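Side-chain contacts in CheQ (Campylobacter jejuni subsp. jejuni, PDB 6A51), which controls, together with CheP, transcription of the core chemotaxis operon cheVAW: residues H26-N30 and A31-R35; H72-A75 and L76-C79; H101-E104 and K105-S108; K117-G121 and I122-N126; V125-K128 and K129-F133. All coordinates share one frame; numbering follows the deposited sequence.

Interaction 1 of 5, residues H26-N30 and A31-R35; sequences HYILN and AEFHR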
# COMPACT_ATOMS: atom_id res chain seq x y z
N HIS A 26 -5.19 -0.49 -10.37
CA HIS A 26 -6.49 -0.27 -10.96
C HIS A 26 -7.40 0.66 -10.13
O HIS A 26 -8.60 0.70 -10.40
CB HIS A 26 -7.19 -1.62 -11.16
CG HIS A 26 -6.41 -2.56 -12.01
ND1 HIS A 26 -5.75 -2.16 -13.15
CD2 HIS A 26 -6.18 -3.89 -11.89
CE1 HIS A 26 -5.14 -3.20 -13.70
NE2 HIS A 26 -5.39 -4.26 -12.95
N TYR A 27 -6.88 1.41 -9.16
CA TYR A 27 -7.72 2.17 -8.25
C TYR A 27 -7.22 3.60 -8.12
O TYR A 27 -6.03 3.89 -8.30
CB TYR A 27 -7.77 1.56 -6.84
CG TYR A 27 -8.50 0.24 -6.73
CD1 TYR A 27 -7.83 -0.96 -6.90
CD2 TYR A 27 -9.85 0.20 -6.44
CE1 TYR A 27 -8.50 -2.18 -6.78
CE2 TYR A 27 -10.53 -1.01 -6.32
CZ TYR A 27 -9.85 -2.19 -6.49
OH TYR A 27 -10.53 -3.40 -6.38
N ILE A 28 -8.14 4.49 -7.76
CA ILE A 28 -7.79 5.85 -7.35
C ILE A 28 -8.36 6.09 -5.96
O ILE A 28 -9.31 5.44 -5.52
CB ILE A 28 -8.31 6.92 -8.33
CG1 ILE A 28 -9.84 6.91 -8.34
CG2 ILE A 28 -7.75 6.70 -9.73
CD1 ILE A 28 -10.42 7.71 -9.44
N LEU A 29 -7.75 7.03 -5.27
CA LEU A 29 -8.17 7.36 -3.92
C LEU A 29 -9.40 8.27 -3.97
O LEU A 29 -9.40 9.28 -4.67
CB LEU A 29 -7.00 8.03 -3.20
CG LEU A 29 -7.13 8.40 -1.74
CD1 LEU A 29 -7.00 7.18 -0.87
CD2 LEU A 29 -6.04 9.40 -1.41
N ASN A 30 -10.45 7.89 -3.24
CA ASN A 30 -11.68 8.68 -3.30
C ASN A 30 -11.46 10.08 -2.73
O ASN A 30 -12.00 11.06 -3.26
CB ASN A 30 -12.81 7.97 -2.54
CG ASN A 30 -14.09 8.80 -2.49
OD1 ASN A 30 -14.68 9.14 -3.52
ND2 ASN A 30 -14.54 9.13 -1.28
N ALA A 31 -10.67 10.18 -1.66
CA ALA A 31 -10.37 11.47 -1.04
C ALA A 31 -9.83 12.47 -2.05
O ALA A 31 -10.11 13.67 -1.94
CB ALA A 31 -9.36 11.28 0.10
N GLU A 32 -9.07 12.01 -3.02
CA GLU A 32 -8.51 12.89 -4.04
C GLU A 32 -9.46 13.06 -5.22
O GLU A 32 -9.62 14.18 -5.72
CB GLU A 32 -7.14 12.37 -4.50
CG GLU A 32 -6.59 13.07 -5.73
CD GLU A 32 -5.29 12.47 -6.26
OE1 GLU A 32 -4.22 13.09 -6.05
OE2 GLU A 32 -5.33 11.39 -6.90
N PHE A 33 -10.10 11.97 -5.66
CA PHE A 33 -10.95 12.03 -6.85
C PHE A 33 -12.14 12.95 -6.66
O PHE A 33 -12.53 13.66 -7.60
CB PHE A 33 -11.44 10.63 -7.22
CG PHE A 33 -12.61 10.64 -8.16
CD1 PHE A 33 -12.41 10.72 -9.54
CD2 PHE A 33 -13.92 10.55 -7.68
CE1 PHE A 33 -13.49 10.72 -10.43
CE2 PHE A 33 -15.01 10.54 -8.56
CZ PHE A 33 -14.79 10.63 -9.94
N HIS A 34 -12.78 12.92 -5.50
CA HIS A 34 -13.99 13.72 -5.36
C HIS A 34 -13.69 15.22 -5.31
O HIS A 34 -14.58 16.02 -5.59
CB HIS A 34 -14.79 13.30 -4.13
CG HIS A 34 -14.40 13.99 -2.87
ND1 HIS A 34 -13.30 13.62 -2.12
CD2 HIS A 34 -14.99 15.00 -2.19
CE1 HIS A 34 -13.23 14.38 -1.04
NE2 HIS A 34 -14.25 15.22 -1.06
N ARG A 35 -12.47 15.58 -4.94
CA ARG A 35 -12.05 16.97 -4.97
C ARG A 35 -11.85 17.46 -6.43
O ARG A 35 -12.26 18.53 -6.78
CB ARG A 35 -10.87 17.24 -4.02
CG ARG A 35 -11.12 16.87 -2.55
CD ARG A 35 -10.08 17.42 -1.55
NE ARG A 35 -9.66 16.59 -0.39
CZ ARG A 35 -9.92 16.86 0.91
NH1 ARG A 35 -10.64 17.91 1.24
NH2 ARG A 35 -9.47 16.07 1.90
O HOH W 1 -5.67 8.59 -6.93
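The carbonyl O of Asn-30 takes two bonds from His-34: the backbone N at 3.0 Å and, on the same residue, ring atom ND1 at 3.1 Å. Asn-30 O lies only 7° out of the imidazole plane, so the ring meets it edge-on. CG of His-34 is set between its own backbone N and carbonyl carbon (chi1 88°), which brings ND1 back to the Asn-30 carbonyl, with Ala-31 CA also at the ring edge and CG of Arg-35 over one face. One residue earlier, Leu-29 sits at the N-cap and its carbonyl accepts from Phe-33 N at 3.0 Å, with a weak second bond from Glu-32 N. Apolar packing runs beside these bonds: Ile-28 CD1 touches Phe-33 CD1 at 3.6 Å, and Leu-29 CG rests near Ala-31 CB. A water donates to Glu-32 OE2 at 2.8 Å and accepts from Leu-29 N, bridging strand 27-29 to the helix. Further out, Glu-32 OE2 also accepts from Ser-80 N, and Asn-30 ND2 reaches the carbonyl of Lys-41. The strand meets the helix at 77°, a sharp strand-to-helix corner. The ND1 bond, which requires a proton on ND1, restrains the rotation of the His-34 ring, while the backbone bond is the ordinary helical one; the hydrogen bonds that buried Glu-32 OE2 accepts would be expected to offset the cost of burying its charge.

Interaction 2 of 5, residues H72-A75 and L76-C79; sequences HQQA and LRQC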
# COMPACT_ATOMS: atom_id res chain seq x y z
N HIS A 72 -17.11 12.15 -15.55
CA HIS A 72 -16.03 12.45 -14.62
C HIS A 72 -14.66 12.03 -15.13
O HIS A 72 -13.68 12.20 -14.40
CB HIS A 72 -16.29 11.77 -13.27
CG HIS A 72 -17.37 12.43 -12.46
ND1 HIS A 72 -18.26 11.71 -11.69
CD2 HIS A 72 -17.69 13.73 -12.30
CE1 HIS A 72 -19.08 12.55 -11.08
NE2 HIS A 72 -18.76 13.78 -11.44
N GLN A 73 -14.56 11.52 -16.37
CA GLN A 73 -13.29 11.04 -16.91
C GLN A 73 -12.19 12.10 -16.87
O GLN A 73 -11.01 11.76 -16.81
CB GLN A 73 -13.47 10.56 -18.34
CG GLN A 73 -14.31 9.31 -18.46
CD GLN A 73 -13.62 8.08 -17.90
OE1 GLN A 73 -14.19 7.35 -17.10
NE2 GLN A 73 -12.38 7.85 -18.33
N GLN A 74 -12.56 13.38 -16.91
CA GLN A 74 -11.56 14.43 -16.77
C GLN A 74 -10.91 14.37 -15.39
O GLN A 74 -9.68 14.34 -15.27
CB GLN A 74 -12.20 15.79 -17.03
CG GLN A 74 -11.22 16.88 -17.41
CD GLN A 74 -11.61 18.22 -16.83
OE1 GLN A 74 -11.69 18.37 -15.61
NE2 GLN A 74 -11.87 19.19 -17.70
N ALA A 75 -11.73 14.34 -14.34
CA ALA A 75 -11.21 14.25 -12.98
C ALA A 75 -10.43 12.96 -12.76
O ALA A 75 -9.45 12.94 -12.01
CB ALA A 75 -12.34 14.37 -11.97
N LEU A 76 -10.87 11.87 -13.38
CA LEU A 76 -10.09 10.64 -13.33
C LEU A 76 -8.66 10.90 -13.80
O LEU A 76 -7.70 10.56 -13.10
CB LEU A 76 -10.75 9.56 -14.18
CG LEU A 76 -9.97 8.26 -14.34
CD1 LEU A 76 -9.60 7.72 -12.98
CD2 LEU A 76 -10.79 7.23 -15.11
N ARG A 77 -8.51 11.55 -14.96
CA ARG A 77 -7.20 11.69 -15.59
C ARG A 77 -6.24 12.53 -14.77
O ARG A 77 -5.03 12.38 -14.92
CB ARG A 77 -7.35 12.27 -17.00
CG ARG A 77 -7.76 11.23 -18.06
CD ARG A 77 -7.88 11.83 -19.48
NE ARG A 77 -8.80 12.97 -19.54
CZ ARG A 77 -10.08 12.89 -19.91
NH1 ARG A 77 -10.61 11.72 -20.26
NH2 ARG A 77 -10.84 13.99 -19.93
N GLN A 78 -6.73 13.39 -13.87
CA GLN A 78 -5.86 14.16 -13.01
C GLN A 78 -5.64 13.53 -11.65
O GLN A 78 -5.11 14.19 -10.75
CB GLN A 78 -6.40 15.58 -12.84
CG GLN A 78 -7.84 15.66 -12.43
CD GLN A 78 -8.45 17.01 -12.76
OE1 GLN A 78 -9.56 17.09 -13.30
NE2 GLN A 78 -7.73 18.08 -12.45
N CYS A 79 -6.02 12.26 -11.46
CA CYS A 79 -5.79 11.57 -10.20
C CYS A 79 -4.41 10.91 -10.17
O CYS A 79 -3.95 10.37 -11.19
CB CYS A 79 -6.86 10.51 -9.94
SG CYS A 79 -8.36 11.11 -9.11
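Residues 72-79 span the short helix 73-77 and its two ends, with His-72 at the N-cap and Gln-78 the first residue to leave helical angles; Leu-76 N bonds to His-72 O at 3.0 Å and Arg-77 N to Gln-73 O at 3.1 Å.

The side chain of Arg-77 folds back along the helix towards its N-terminal end. A bend at chi3 (-56°) brings the guanidinium flat over the backbone of the preceding turn, where Gln-73 O lies beneath the centre of one face. No hydrogen bond results, because the N-H groups point along the guanidinium plane and not down at the oxygen. Arg-77 NH2 lies over Gln-74 CA and NH1 passes Gln-73 CB. Leu-76 runs alongside Gln-73 in the same direction, its CD2 methyl set against the Gln-73 amide. With CG of Gln-78 between its backbone N and carbonyl carbon (chi1 51°), that CG packs on Ala-75 O at 3.2 Å. Ala-75 and Cys-79 face helix 30-37, where they touch Phe-36 and Phe-33 respectively, and Leu-76 also meets Ile-28 of strand 27-29. Towards the C-terminal end the winding slackens: Gln-78 N makes only weak bonds, to the carbonyls of Gln-74 and Ala-75, while Cys-79 N turns back to Leu-76 O. At the guanidinium, CZ of Arg-77 stands 3.4 Å from Gln-73 O.

Interaction 3 of 5, residues H101-E104 and K105-S108; sequences HLVE and KNNS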
# COMPACT_ATOMS: atom_id res chain seq x y z
N HIS A 101 8.84 2.96 11.74
CA HIS A 101 9.86 2.90 10.70
C HIS A 101 9.52 3.74 9.49
O HIS A 101 10.42 4.18 8.78
CB HIS A 101 10.06 1.47 10.24
CG HIS A 101 10.74 0.61 11.25
ND1 HIS A 101 12.11 0.55 11.37
CD2 HIS A 101 10.24 -0.23 12.19
CE1 HIS A 101 12.43 -0.29 12.34
NE2 HIS A 101 11.31 -0.78 12.85
N LEU A 102 8.23 3.97 9.23
CA LEU A 102 7.84 4.73 8.05
C LEU A 102 7.74 6.23 8.33
O LEU A 102 7.32 6.98 7.45
CB LEU A 102 6.53 4.21 7.49
CG LEU A 102 6.49 2.73 7.09
CD1 LEU A 102 5.25 2.50 6.24
CD2 LEU A 102 7.75 2.28 6.34
N VAL A 103 8.12 6.67 9.53
CA VAL A 103 8.16 8.08 9.89
C VAL A 103 9.60 8.57 9.71
O VAL A 103 10.49 8.15 10.46
CB VAL A 103 7.67 8.31 11.33
CG1 VAL A 103 7.66 9.79 11.64
CG2 VAL A 103 6.30 7.70 11.52
N GLU A 104 9.82 9.45 8.73
CA GLU A 104 11.16 9.88 8.36
C GLU A 104 11.98 10.32 9.57
O GLU A 104 13.12 9.89 9.75
CB GLU A 104 11.08 11.00 7.32
CG GLU A 104 12.43 11.61 6.92
CD GLU A 104 12.51 11.93 5.43
OE1 GLU A 104 13.64 11.92 4.88
OE2 GLU A 104 11.45 12.17 4.81
N LYS A 105 11.39 11.19 10.40
CA LYS A 105 11.99 11.71 11.62
C LYS A 105 12.78 10.66 12.41
O LYS A 105 13.86 10.97 12.94
CB LYS A 105 10.88 12.32 12.49
CG LYS A 105 10.96 12.00 13.97
CD LYS A 105 9.58 12.03 14.65
CE LYS A 105 9.66 11.50 16.10
NZ LYS A 105 8.32 11.22 16.70
N ASN A 106 12.29 9.42 12.47
CA ASN A 106 12.89 8.37 13.30
C ASN A 106 14.17 7.77 12.71
O ASN A 106 14.80 6.93 13.37
CB ASN A 106 11.89 7.23 13.53
CG ASN A 106 10.72 7.66 14.37
OD1 ASN A 106 10.88 8.41 15.34
ND2 ASN A 106 9.52 7.21 14.00
N ASN A 107 14.55 8.16 11.49
CA ASN A 107 15.82 7.76 10.89
C ASN A 107 16.01 6.24 10.89
O ASN A 107 16.95 5.69 11.46
CB ASN A 107 16.98 8.44 11.61
CG ASN A 107 17.48 9.64 10.86
OD1 ASN A 107 18.23 9.51 9.89
ND2 ASN A 107 17.09 10.84 11.31
N SER A 108 15.08 5.56 10.22
CA SER A 108 15.11 4.11 10.09
C SER A 108 15.89 3.72 8.84
O SER A 108 15.76 4.36 7.80
CB SER A 108 13.67 3.58 10.02
OG SER A 108 13.62 2.25 9.54
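Between helices 88-95 and 109-113 the chain makes two short 3-10 pieces and then doubles back, bringing the CA atoms of His-101 and Ser-108 to 5.4 Å. The second piece is held by i to i+3 bonds, the 3-10 pattern: Asn-106 N to Val-103 O, and Asn-107 N to Glu-104 O at 2.8 Å, both donors lying well above the plane of the accepting carbonyl. Asn-107 then takes positive phi and psi (54° and 60°), which turns the chain back towards His-101.

His-101 and Ser-108 close the loop by their side chains. ND1 of His-101 and OG of Ser-108 share a hydrogen bond, with the hydroxyl oxygen in the plane of the imidazole at its edge. Set anti to the nitrogen of its own residue (chi1 164°), OG reaches ND1 and also caps helix 109-113 at Tyr-111 N through a weak bond. Asn-106 crosses Val-103 obliquely; its amide nitrogen is bonded to Ser-100 O. The amide also lies against the valine branch point, with Asn-106 ND2 3.4 Å from Val-103 CB. The ring-to-hydroxyl bond runs 2.9 Å from His-101 ND1 to Ser-108 OG.

Interaction 4 of 5, residues K117-G121 and I122-N126; sequences KEICG and IKFVN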
# COMPACT_ATOMS: atom_id res chain seq x y z
N LYS A 117 5.21 7.97 -0.39
CA LYS A 117 4.43 8.92 -1.17
C LYS A 117 3.16 9.26 -0.41
O LYS A 117 2.58 8.38 0.24
CB LYS A 117 4.13 8.32 -2.53
CG LYS A 117 3.16 9.02 -3.40
CD LYS A 117 2.93 8.13 -4.63
CE LYS A 117 2.07 8.80 -5.67
NZ LYS A 117 1.65 7.81 -6.69
N GLU A 118 2.72 10.52 -0.45
CA GLU A 118 1.50 10.93 0.22
C GLU A 118 0.51 11.53 -0.76
O GLU A 118 0.90 12.25 -1.68
CB GLU A 118 1.76 11.91 1.36
CG GLU A 118 2.38 11.20 2.55
CD GLU A 118 2.31 12.01 3.83
OE1 GLU A 118 3.14 11.76 4.73
OE2 GLU A 118 1.42 12.88 3.90
N ILE A 119 -0.76 11.18 -0.59
CA ILE A 119 -1.84 11.81 -1.33
C ILE A 119 -2.90 12.18 -0.31
O ILE A 119 -3.33 11.33 0.48
CB ILE A 119 -2.43 10.89 -2.40
CG1 ILE A 119 -1.30 10.36 -3.28
CG2 ILE A 119 -3.45 11.64 -3.24
CD1 ILE A 119 -1.74 9.26 -4.20
N CYS A 120 -3.25 13.47 -0.27
CA CYS A 120 -4.23 13.99 0.68
C CYS A 120 -3.90 13.54 2.10
O CYS A 120 -4.78 13.22 2.90
CB CYS A 120 -5.66 13.57 0.29
SG CYS A 120 -6.19 14.11 -1.41
N GLY A 121 -2.61 13.52 2.43
CA GLY A 121 -2.23 13.07 3.76
C GLY A 121 -2.33 11.58 4.01
O GLY A 121 -2.13 11.15 5.15
N ILE A 122 -2.64 10.78 3.00
CA ILE A 122 -2.56 9.33 3.13
C ILE A 122 -1.18 8.87 2.66
O ILE A 122 -0.76 9.21 1.54
CB ILE A 122 -3.68 8.65 2.33
CG1 ILE A 122 -5.04 9.29 2.65
CG2 ILE A 122 -3.74 7.18 2.65
CD1 ILE A 122 -5.39 9.22 4.11
N LYS A 123 -0.48 8.08 3.49
CA LYS A 123 0.86 7.59 3.16
C LYS A 123 0.77 6.24 2.45
O LYS A 123 0.10 5.32 2.93
CB LYS A 123 1.71 7.46 4.42
CG LYS A 123 3.23 7.48 4.17
CD LYS A 123 4.03 7.06 5.42
CE LYS A 123 3.78 7.97 6.61
NZ LYS A 123 3.99 7.28 7.93
N PHE A 124 1.47 6.11 1.31
CA PHE A 124 1.56 4.86 0.56
C PHE A 124 3.00 4.37 0.49
O PHE A 124 3.95 5.15 0.57
CB PHE A 124 1.02 5.02 -0.87
CG PHE A 124 -0.41 5.43 -0.94
CD1 PHE A 124 -0.77 6.75 -0.70
CD2 PHE A 124 -1.40 4.51 -1.25
CE1 PHE A 124 -2.09 7.15 -0.76
CE2 PHE A 124 -2.72 4.90 -1.33
CZ PHE A 124 -3.07 6.22 -1.08
N VAL A 125 3.15 3.06 0.32
CA VAL A 125 4.45 2.40 0.15
C VAL A 125 4.41 1.65 -1.17
O VAL A 125 3.39 1.06 -1.53
CB VAL A 125 4.76 1.42 1.30
CG1 VAL A 125 6.01 0.64 0.98
CG2 VAL A 125 4.92 2.13 2.60
N ASN A 126 5.53 1.66 -1.90
CA ASN A 126 5.58 0.95 -3.17
C ASN A 126 6.00 -0.48 -2.88
O ASN A 126 7.19 -0.80 -2.81
CB ASN A 126 6.52 1.60 -4.16
CG ASN A 126 6.37 1.02 -5.56
OD1 ASN A 126 6.27 -0.20 -5.72
ND2 ASN A 126 6.29 1.88 -6.56
O HOH W 2 -1.57 7.94 6.26
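Ile-119 and Phe-124 cross at about a right angle on the same face of the paired strands, with Ile-119 CD1 4.1 Å from Phe-124 CE1. With CG1 of Ile-119 anti to its carbonyl carbon (chi1 -52°), CB, CG1 and CD1 line up past CE1 at nearly equal distance. The ring has its rim turned to the neighbouring strand: Lys-117 O lies in the ring plane at the edge, 3.8 Å from Phe-124 CD1. Lys-117 belongs to the same face, but its extended chain leads away to bond Gly-81 O, and it makes a cation-pi contact with Phe-85. On the opposite face Glu-118 and Lys-123 pack through their aliphatic parts, CG to CG at 4.1 Å. Their charged ends stay apart, and Lys-123 bends at chi3 towards Leu-102 O, to which NZ makes a weak bond.

These residues belong to a tight antiparallel beta hairpin, strands 116-119 and 122-126, joined by a type I' turn from Ile-119 to Ile-122. Cys-120 and Gly-121 both have positive phi, as a type I' turn requires. Ile-119 and Ile-122 form a hydrogen-bonded pair with reciprocal bonds, 2.7 Å from Ile-122 N to Ile-119 O. Glu-118 and Lys-123 are the non-hydrogen-bonded pair, and Glu-118 CA sends a CA-H...O contact to Ile-122 O. Phe-124 N bonds to Lys-117 O at 2.7 Å, while the return bond is weak. A water accepts from Lys-123 N at 3.0 Å and donates weakly to Gly-121 O. Strand 85-87 flanks strand 122-126, and Phe-124 packs there on Phe-85 and Leu-87.

Interaction 5 of 5, residues V125-K128 and K129-F133; sequences VNLK and KFYDF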
# COMPACT_ATOMS: atom_id res chain seq x y z
N VAL A 125 3.15 3.06 0.32
CA VAL A 125 4.45 2.40 0.15
C VAL A 125 4.41 1.65 -1.17
O VAL A 125 3.39 1.06 -1.53
CB VAL A 125 4.76 1.42 1.30
CG1 VAL A 125 6.01 0.64 0.98
CG2 VAL A 125 4.92 2.13 2.60
N ASN A 126 5.53 1.66 -1.90
CA ASN A 126 5.58 0.95 -3.17
C ASN A 126 6.00 -0.48 -2.88
O ASN A 126 7.19 -0.80 -2.81
CB ASN A 126 6.52 1.60 -4.16
CG ASN A 126 6.37 1.02 -5.56
OD1 ASN A 126 6.27 -0.20 -5.72
ND2 ASN A 126 6.29 1.88 -6.56
N LEU A 127 5.00 -1.35 -2.71
CA LEU A 127 5.28 -2.74 -2.36
C LEU A 127 5.92 -3.47 -3.52
O LEU A 127 6.79 -4.33 -3.33
CB LEU A 127 3.99 -3.44 -1.94
CG LEU A 127 4.08 -4.88 -1.44
CD1 LEU A 127 5.11 -4.93 -0.37
CD2 LEU A 127 2.74 -5.30 -0.87
N LYS A 128 5.51 -3.12 -4.75
CA LYS A 128 6.03 -3.79 -5.93
C LYS A 128 7.54 -3.63 -6.03
O LYS A 128 8.25 -4.60 -6.29
CB LYS A 128 5.35 -3.24 -7.18
CG LYS A 128 5.67 -4.01 -8.46
CD LYS A 128 5.16 -3.28 -9.69
CE LYS A 128 5.15 -4.18 -10.92
NZ LYS A 128 6.52 -4.38 -11.46
N LYS A 129 8.05 -2.41 -5.80
CA LYS A 129 9.49 -2.21 -5.88
C LYS A 129 10.21 -2.94 -4.76
O LYS A 129 11.32 -3.44 -4.96
CB LYS A 129 9.85 -0.73 -5.87
CG LYS A 129 9.42 -0.02 -7.13
CD LYS A 129 9.87 1.43 -7.18
CE LYS A 129 9.35 2.07 -8.47
NZ LYS A 129 9.91 3.42 -8.75
N PHE A 130 9.59 -3.03 -3.59
CA PHE A 130 10.24 -3.73 -2.49
C PHE A 130 10.38 -5.22 -2.82
O PHE A 130 11.45 -5.81 -2.63
CB PHE A 130 9.44 -3.51 -1.22
CG PHE A 130 10.12 -3.97 0.01
CD1 PHE A 130 11.41 -3.55 0.30
CD2 PHE A 130 9.47 -4.81 0.90
CE1 PHE A 130 12.04 -3.96 1.48
CE2 PHE A 130 10.09 -5.24 2.07
CZ PHE A 130 11.38 -4.81 2.36
N TYR A 131 9.31 -5.83 -3.35
CA TYR A 131 9.39 -7.20 -3.85
C TYR A 131 10.53 -7.36 -4.85
O TYR A 131 11.30 -8.33 -4.79
CB TYR A 131 8.07 -7.61 -4.50
CG TYR A 131 7.00 -8.19 -3.59
CD1 TYR A 131 7.20 -9.38 -2.91
CD2 TYR A 131 5.75 -7.58 -3.47
CE1 TYR A 131 6.22 -9.93 -2.10
CE2 TYR A 131 4.76 -8.13 -2.67
CZ TYR A 131 5.00 -9.30 -1.99
OH TYR A 131 4.03 -9.84 -1.19
N ASP A 132 10.65 -6.41 -5.78
CA ASP A 132 11.72 -6.49 -6.78
C ASP A 132 13.09 -6.42 -6.13
O ASP A 132 14.00 -7.19 -6.47
CB ASP A 132 11.56 -5.36 -7.80
CG ASP A 132 10.30 -5.48 -8.66
OD1 ASP A 132 9.74 -6.61 -8.78
OD2 ASP A 132 9.87 -4.45 -9.21
N PHE A 133 13.26 -5.49 -5.18
CA PHE A 133 14.48 -5.41 -4.39
C PHE A 133 14.78 -6.74 -3.69
O PHE A 133 15.92 -7.22 -3.70
CB PHE A 133 14.33 -4.27 -3.39
CG PHE A 133 15.42 -4.20 -2.36
CD1 PHE A 133 16.69 -3.73 -2.71
CD2 PHE A 133 15.15 -4.54 -1.04
CE1 PHE A 133 17.70 -3.62 -1.75
CE2 PHE A 133 16.15 -4.44 -0.05
CZ PHE A 133 17.43 -3.98 -0.41
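Leu-127 lies against the ring of Tyr-131 one helical turn on, its branch carbon CG 3.5 Å from Tyr-131 CE2 and both methyls close to the same ring atom. The two side chains approach at a slant; beneath them Tyr-131 N bonds to Leu-127 O at 2.9 Å. Tyr-131 OH is hydrogen-bonded to Gln-140 O, and the ring also packs on Ile-142 of strand 142-146.

At the start of helix 127-134 Asn-126 is the N-cap. Its CG stands anti to the backbone N (chi1 -169°), which swings OD1 round to accept from Lys-129 N at 2.8 Å; the donor approaches from above the amide plane. Phe-130 N adds a weak bond to Asn-126 O. The extended chain of Lys-129 runs across the Asn-126 amide, with Lys-129 CE 3.6 Å from Asn-126 ND2. Lys-129 NZ forms a salt bridge with Glu-115. Lys-128 and Asp-132, one turn apart, carry opposite charges, yet Lys-128 NZ and Asp-132 OD2 remain 4.0 Å apart, beyond a salt bridge; Lys-128 NZ and Asp-132 OD1 are both hydrogen-bonded to Tyr-138 OH. The cap satisfies an N-H that has no partner in the preceding turn, and Glu-115 adds a weak bond to the other end of the capping amide, at ND2. A single tyrosine hydroxyl thus links the lysine and the aspartate, whose nearby opposite charges would be expected to stabilise each other.

From the N terminus, interaction 1 turns strand 27-29 into helix 30-37. Interaction 2, on helix 73-77, packs against that strand and that helix. Interaction 3 closes the loop between helices 88-95 and 109-113, about 27 Å from interaction 1 between centres, and meets the hairpin through Leu-102, which touches Val-125 and Lys-123. Interaction 4 closes that hairpin and touches interaction 1 through Ile-119 and Cys-120 against Glu-32. Interaction 5 begins on its last strand, sharing Val-125 and Asn-126. The first four follow in series and interaction 5 overlaps the end of interaction 4; none is nested. The hairpin touches helix 30-37 at its turn and leads into helix 127-134 at its other end.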